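PDB 3SGH: SusD homolog from Bacteroides thetaiotaomicron, which probably binds glycans at the outer membrane as a SusD-like lipoprotein, helping a partner transporter take them up. Local coordinates for residues T342-G347 with L407-T412; K346-S351 with D362-A367. All blocks are in the same frame, centred on the assembly; numbering follows the deposited sequence.

Interaction 1: T342-G347 with L407-T412; sequences TFYEKG and LERVLT
Y344 of helix 340-354 reaches across to R409 and V410 of helix 403-417 and makes the whole contact from its side. Its CG lies anti to the backbone N (chi1 175°), which sends the ring out to the second helix. R409 is the first residue of 407-412 to touch. Its aliphatic part meets the phenol end of the tyrosine, with R409 CG 3.3 Å from Y344 OH. The arginine chain runs roughly square to the tyrosine, and the guanidinium plane stands 86° from the ring. Y344 OH lies near that plane, at the edge of the group. No hydrogen bond joins the pair: Y344 OH hydrogen-bonds I395 O, and R409 NE hydrogen-bonds T394 O. V410 follows, and its CG2 packs on the near part of the ring, 4.1 Å from Y344 CD1. With an alanine at Y344, R409 CG and V410 CG2 would probably face a gap and I395 O would lose its hydroxyl partner. W397, from a loop, meets the Y344 ring and also touches R409 and V410. Helix 319-331 packs against F343 of one helix and L407 and L411 of the other, while helix 424-432 touches L411.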
loop_
_atom_site.group_PDB
_atom_site.type_symbol
_atom_site.label_atom_id
_atom_site.label_comp_id
_atom_site.label_asym_id
_atom_site.label_seq_id
_atom_site.Cartn_x
_atom_site.Cartn_y
_atom_site.Cartn_z
ATOM N N THR A 342 -20.918 11.446 -2.616
ATOM C CA THR A 342 -20.941 11.631 -1.183
ATOM C C THR A 342 -19.671 11.035 -0.571
ATOM O O THR A 342 -18.967 11.695 0.214
ATOM C CB THR A 342 -22.208 10.948 -0.543
ATOM O OG1 THR A 342 -23.401 11.583 -1.059
ATOM C CG2 THR A 342 -22.127 11.057 1.020
ATOM N N PHE A 343 -19.310 9.843 -1.006
ATOM C CA PHE A 343 -18.113 9.200 -0.481
ATOM C C PHE A 343 -16.813 9.858 -0.955
ATOM O O PHE A 343 -15.862 9.982 -0.165
ATOM C CB PHE A 343 -18.113 7.693 -0.742
ATOM C CG PHE A 343 -19.114 6.933 0.092
ATOM C CD1 PHE A 343 -19.079 6.988 1.479
ATOM C CD2 PHE A 343 -20.078 6.127 -0.517
ATOM C CE1 PHE A 343 -20.005 6.274 2.249
ATOM C CE2 PHE A 343 -20.983 5.396 0.251
ATOM C CZ PHE A 343 -20.946 5.488 1.638
ATOM N N TYR A 344 -16.793 10.316 -2.211
ATOM C CA TYR A 344 -15.646 11.078 -2.725
ATOM C C TYR A 344 -15.360 12.319 -1.884
ATOM O O TYR A 344 -14.216 12.523 -1.407
ATOM C CB TYR A 344 -15.898 11.439 -4.178
ATOM C CG TYR A 344 -14.864 12.315 -4.818
ATOM C CD1 TYR A 344 -13.657 11.785 -5.262
ATOM C CD2 TYR A 344 -15.117 13.675 -5.045
ATOM C CE1 TYR A 344 -12.734 12.566 -5.896
ATOM C CE2 TYR A 344 -14.172 14.476 -5.681
ATOM C CZ TYR A 344 -12.988 13.918 -6.101
ATOM O OH TYR A 344 -12.040 14.698 -6.739
ATOM N N GLU A 345 -16.380 13.165 -1.702
ATOM C CA GLU A 345 -16.204 14.371 -0.931
ATOM C C GLU A 345 -15.856 14.066 0.516
ATOM O O GLU A 345 -15.021 14.769 1.109
ATOM C CB GLU A 345 -17.423 15.278 -1.031
ATOM C CG GLU A 345 -17.625 15.775 -2.486
ATOM C CD GLU A 345 -18.487 17.002 -2.624
ATOM O OE1 GLU A 345 -19.484 17.121 -1.851
ATOM O OE2 GLU A 345 -18.174 17.816 -3.535
ATOM N N LYS A 346 -16.459 13.006 1.062
ATOM C CA LYS A 346 -16.169 12.585 2.441
ATOM C C LYS A 346 -14.695 12.217 2.560
ATOM O O LYS A 346 -14.005 12.633 3.511
ATOM C CB LYS A 346 -17.075 11.394 2.848
ATOM C CG LYS A 346 -16.897 10.958 4.263
ATOM C CD LYS A 346 -17.657 9.643 4.550
ATOM C CE LYS A 346 -17.151 9.026 5.838
ATOM N NZ LYS A 346 -17.623 9.749 7.036
ATOM N N GLY A 347 -14.207 11.442 1.602
ATOM C CA GLY A 347 -12.815 11.002 1.566
ATOM C C GLY A 347 -11.834 12.165 1.526
ATOM O O GLY A 347 -10.826 12.177 2.263
ATOM N N LEU A 407 -14.053 7.213 -12.305
ATOM C CA LEU A 407 -13.147 6.277 -11.627
ATOM C C LEU A 407 -11.778 6.898 -11.402
ATOM O O LEU A 407 -11.213 6.786 -10.293
ATOM C CB LEU A 407 -13.052 4.995 -12.423
ATOM C CG LEU A 407 -12.255 3.859 -11.775
ATOM C CD1 LEU A 407 -12.821 3.485 -10.426
ATOM C CD2 LEU A 407 -12.154 2.612 -12.723
ATOM N N GLU A 408 -11.238 7.561 -12.430
ATOM C CA GLU A 408 -9.914 8.170 -12.303
ATOM C C GLU A 408 -9.931 9.263 -11.229
ATOM O O GLU A 408 -8.982 9.384 -10.450
ATOM C CB GLU A 408 -9.435 8.746 -13.625
ATOM C CG GLU A 408 -8.022 9.334 -13.510
ATOM C CD GLU A 408 -7.397 9.829 -14.788
ATOM O OE1 GLU A 408 -8.072 9.886 -15.849
ATOM O OE2 GLU A 408 -6.163 10.144 -14.710
ATOM N N ARG A 409 -11.024 10.005 -11.166
ATOM C CA ARG A 409 -11.189 11.023 -10.152
ATOM C C ARG A 409 -11.156 10.427 -8.742
ATOM O O ARG A 409 -10.374 10.876 -7.881
ATOM C CB ARG A 409 -12.504 11.769 -10.377
ATOM C CG ARG A 409 -12.742 12.883 -9.391
ATOM C CD ARG A 409 -13.842 13.829 -9.858
ATOM N NE ARG A 409 -13.363 14.675 -10.947
ATOM C CZ ARG A 409 -13.759 14.665 -12.220
ATOM N NH1 ARG A 409 -14.741 13.876 -12.658
ATOM N NH2 ARG A 409 -13.186 15.509 -13.065
ATOM N N VAL A 410 -11.991 9.406 -8.515
ATOM C CA VAL A 410 -11.981 8.703 -7.230
ATOM C C VAL A 410 -10.573 8.170 -6.859
ATOM O O VAL A 410 -10.054 8.403 -5.770
ATOM C CB VAL A 410 -13.055 7.614 -7.207
ATOM C CG1 VAL A 410 -12.892 6.628 -6.049
ATOM C CG2 VAL A 410 -14.471 8.267 -7.213
ATOM N N LEU A 411 -9.974 7.385 -7.755
ATOM C CA LEU A 411 -8.699 6.760 -7.461
ATOM C C LEU A 411 -7.514 7.714 -7.378
ATOM O O LEU A 411 -6.570 7.463 -6.612
ATOM C CB LEU A 411 -8.418 5.637 -8.464
ATOM C CG LEU A 411 -9.460 4.548 -8.379
ATOM C CD1 LEU A 411 -9.074 3.417 -9.340
ATOM C CD2 LEU A 411 -9.599 4.045 -6.952
ATOM N N THR A 412 -7.551 8.818 -8.106
ATOM C CA THR A 412 -6.513 9.855 -7.948
ATOM C C THR A 412 -6.554 10.519 -6.560
ATOM O O THR A 412 -5.503 10.659 -5.896
ATOM C CB THR A 412 -6.585 10.901 -9.084
ATOM O OG1 THR A 412 -6.437 10.217 -10.333
ATOM C CG2 THR A 412 -5.449 11.957 -8.954
#

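Interaction 2: K346-S351 with D362-A367; sequences KGVRLS and DYLADA
L364 places its two methyl groups on two neighbouring residues of helix 340-354, V348 and R349. L364 CG sits anti to its own carbonyl carbon (chi1 -79°), and the side chain runs toward the helix. The CD2 branch goes to V348. L364 CD2 is 3.9 Å from V348 CB and about as far from both valine methyls, so it rests in the fork of the valine. Valine and leucine lie alongside each other, pointing opposite ways.

The CD1 branch goes to R349. This arginine leaves its helix with CG beside the backbone N (chi1 -70°) and is extended from CG to NE. That shape carries the guanidinium out to the leucine although the CB does not point there. L364 CD1 lies over one face of the guanidinium, 3.5 Å above its plane and displaced toward the rim. R349 NH2 is 3.8 Å from L364 CD1. The charge is met elsewhere: R349 NH1 forms a salt bridge with D361.

Y363 adds a smaller contact. V348 CG1 approaches its ring obliquely, 4.0 Å from Y363 CD2, with the valine set nearly perpendicular to the tyrosine side chain. Y363 OH hydrogen-bonds Q413 NE2 of helix 403-417, and the ring also meets F352.

Segment 362-367 runs from the short helix 360-364 into a loop, and it folds back on the helix that precedes it in the chain. No hydrogen bond crosses between the two segments. Apolar packing holds V348, Y363 and L364 together, and the polar ends of Y363 and R349 are engaged with other residues. The leucine methyl over the guanidinium is consistent with a side chain whose flat, weakly hydrated face can pack on carbon while NH1 serves D361.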
loop_
_atom_site.group_PDB
_atom_site.type_symbol
_atom_site.label_atom_id
_atom_site.label_comp_id
_atom_site.label_asym_id
_atom_site.label_seq_id
_atom_site.Cartn_x
_atom_site.Cartn_y
_atom_site.Cartn_z
ATOM N N LYS A 346 -16.459 13.006 1.062
ATOM C CA LYS A 346 -16.169 12.585 2.441
ATOM C C LYS A 346 -14.695 12.217 2.560
ATOM O O LYS A 346 -14.005 12.633 3.511
ATOM C CB LYS A 346 -17.075 11.394 2.848
ATOM C CG LYS A 346 -16.897 10.958 4.263
ATOM C CD LYS A 346 -17.657 9.643 4.550
ATOM C CE LYS A 346 -17.151 9.026 5.838
ATOM N NZ LYS A 346 -17.623 9.749 7.036
ATOM N N GLY A 347 -14.207 11.442 1.602
ATOM C CA GLY A 347 -12.815 11.002 1.566
ATOM C C GLY A 347 -11.834 12.165 1.526
ATOM O O GLY A 347 -10.826 12.177 2.263
ATOM N N VAL A 348 -12.110 13.131 0.655
ATOM C CA VAL A 348 -11.227 14.300 0.509
ATOM C C VAL A 348 -11.231 15.081 1.820
ATOM O O VAL A 348 -10.175 15.451 2.331
ATOM C CB VAL A 348 -11.657 15.207 -0.644
ATOM C CG1 VAL A 348 -10.733 16.419 -0.731
ATOM C CG2 VAL A 348 -11.615 14.412 -1.964
ATOM N N ARG A 349 -12.418 15.277 2.415
ATOM C CA ARG A 349 -12.486 16.037 3.679
ATOM C C ARG A 349 -11.799 15.289 4.843
ATOM O O ARG A 349 -11.115 15.902 5.662
ATOM C CB ARG A 349 -13.924 16.370 4.047
ATOM C CG ARG A 349 -14.569 17.401 3.124
ATOM C CD ARG A 349 -16.000 17.697 3.568
ATOM N NE ARG A 349 -16.664 18.443 2.511
ATOM C CZ ARG A 349 -16.521 19.741 2.330
ATOM N NH1 ARG A 349 -15.782 20.453 3.172
ATOM N NH2 ARG A 349 -17.142 20.338 1.319
ATOM N N LEU A 350 -11.924 13.963 4.883
ATOM C CA LEU A 350 -11.228 13.160 5.894
ATOM C C LEU A 350 -9.716 13.259 5.764
ATOM O O LEU A 350 -8.991 13.249 6.742
ATOM C CB LEU A 350 -11.621 11.671 5.799
ATOM C CG LEU A 350 -12.972 11.346 6.425
ATOM C CD1 LEU A 350 -13.201 9.894 6.117
ATOM C CD2 LEU A 350 -12.945 11.629 7.930
ATOM N N SER A 351 -9.242 13.303 4.529
ATOM C CA SER A 351 -7.808 13.360 4.250
ATOM C C SER A 351 -7.240 14.677 4.730
ATOM O O SER A 351 -6.180 14.722 5.367
ATOM C CB SER A 351 -7.616 13.250 2.736
ATOM O OG SER A 351 -6.261 13.404 2.397
ATOM N N ASP A 362 -13.017 24.832 -0.777
ATOM C CA ASP A 362 -12.604 25.524 -1.970
ATOM C C ASP A 362 -11.811 24.584 -2.882
ATOM O O ASP A 362 -11.941 24.648 -4.098
ATOM C CB ASP A 362 -11.816 26.802 -1.622
ATOM C CG ASP A 362 -12.709 27.934 -1.054
ATOM O OD1 ASP A 362 -13.968 27.803 -0.927
ATOM O OD2 ASP A 362 -12.108 28.979 -0.716
ATOM N N TYR A 363 -11.045 23.659 -2.295
ATOM C CA TYR A 363 -10.402 22.606 -3.085
ATOM C C TYR A 363 -11.415 21.790 -3.883
ATOM O O TYR A 363 -11.214 21.502 -5.067
ATOM C CB TYR A 363 -9.619 21.664 -2.139
ATOM C CG TYR A 363 -8.733 20.650 -2.809
ATOM C CD1 TYR A 363 -7.486 21.013 -3.313
ATOM C CD2 TYR A 363 -9.113 19.320 -2.932
ATOM C CE1 TYR A 363 -6.676 20.073 -3.934
ATOM C CE2 TYR A 363 -8.300 18.390 -3.514
ATOM C CZ TYR A 363 -7.099 18.753 -4.022
ATOM O OH TYR A 363 -6.319 17.763 -4.601
ATOM N N LEU A 364 -12.505 21.388 -3.237
ATOM C CA LEU A 364 -13.487 20.534 -3.860
ATOM C C LEU A 364 -14.307 21.273 -4.915
ATOM O O LEU A 364 -15.076 20.629 -5.661
ATOM C CB LEU A 364 -14.431 19.939 -2.799
ATOM C CG LEU A 364 -13.851 18.746 -2.016
ATOM C CD1 LEU A 364 -14.734 18.364 -0.810
ATOM C CD2 LEU A 364 -13.718 17.559 -2.936
ATOM N N ALA A 365 -14.214 22.595 -4.910
ATOM C CA ALA A 365 -14.883 23.454 -5.892
ATOM C C ALA A 365 -13.986 23.735 -7.103
ATOM O O ALA A 365 -14.408 24.461 -8.035
ATOM C CB ALA A 365 -15.294 24.787 -5.247
ATOM N N ASP A 366 -12.776 23.187 -7.114
ATOM C CA ASP A 366 -11.822 23.458 -8.190
ATOM C C ASP A 366 -12.126 22.624 -9.429
ATOM O O ASP A 366 -11.862 21.426 -9.468
ATOM C CB ASP A 366 -10.386 23.217 -7.716
ATOM C CG ASP A 366 -9.350 23.622 -8.744
ATOM O OD1 ASP A 366 -9.621 23.574 -9.962
ATOM O OD2 ASP A 366 -8.206 23.948 -8.334
ATOM N N ALA A 367 -12.689 23.268 -10.452
ATOM C CA ALA A 367 -13.030 22.591 -11.697
ATOM C C ALA A 367 -11.975 22.760 -12.814
ATOM O O ALA A 367 -12.147 22.218 -13.892
ATOM C CB ALA A 367 -14.397 23.117 -12.208
#

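Both contacts start from helix 340-354, share K346 and G347, and have centres about 9 Å apart. Interaction 1 joins this helix to helix 403-417. Interaction 2 joins it to the short helix 360-364, the one before helix 403-417 in the chain. The two touch at L364: its CD2 is 4.2 Å from Y344 CE2, and its CD1 is 4.1 Å from E345 O. The Y344 ring therefore borders the L364 packing as well as helix 403-417. Q413 of helix 403-417 extends the connection by touching V348. Together they are structural packing within the helical fold of this SusD-like protein. The centres of interactions 1 and 2 lie about 17 and 22 Å from the centre of the chain.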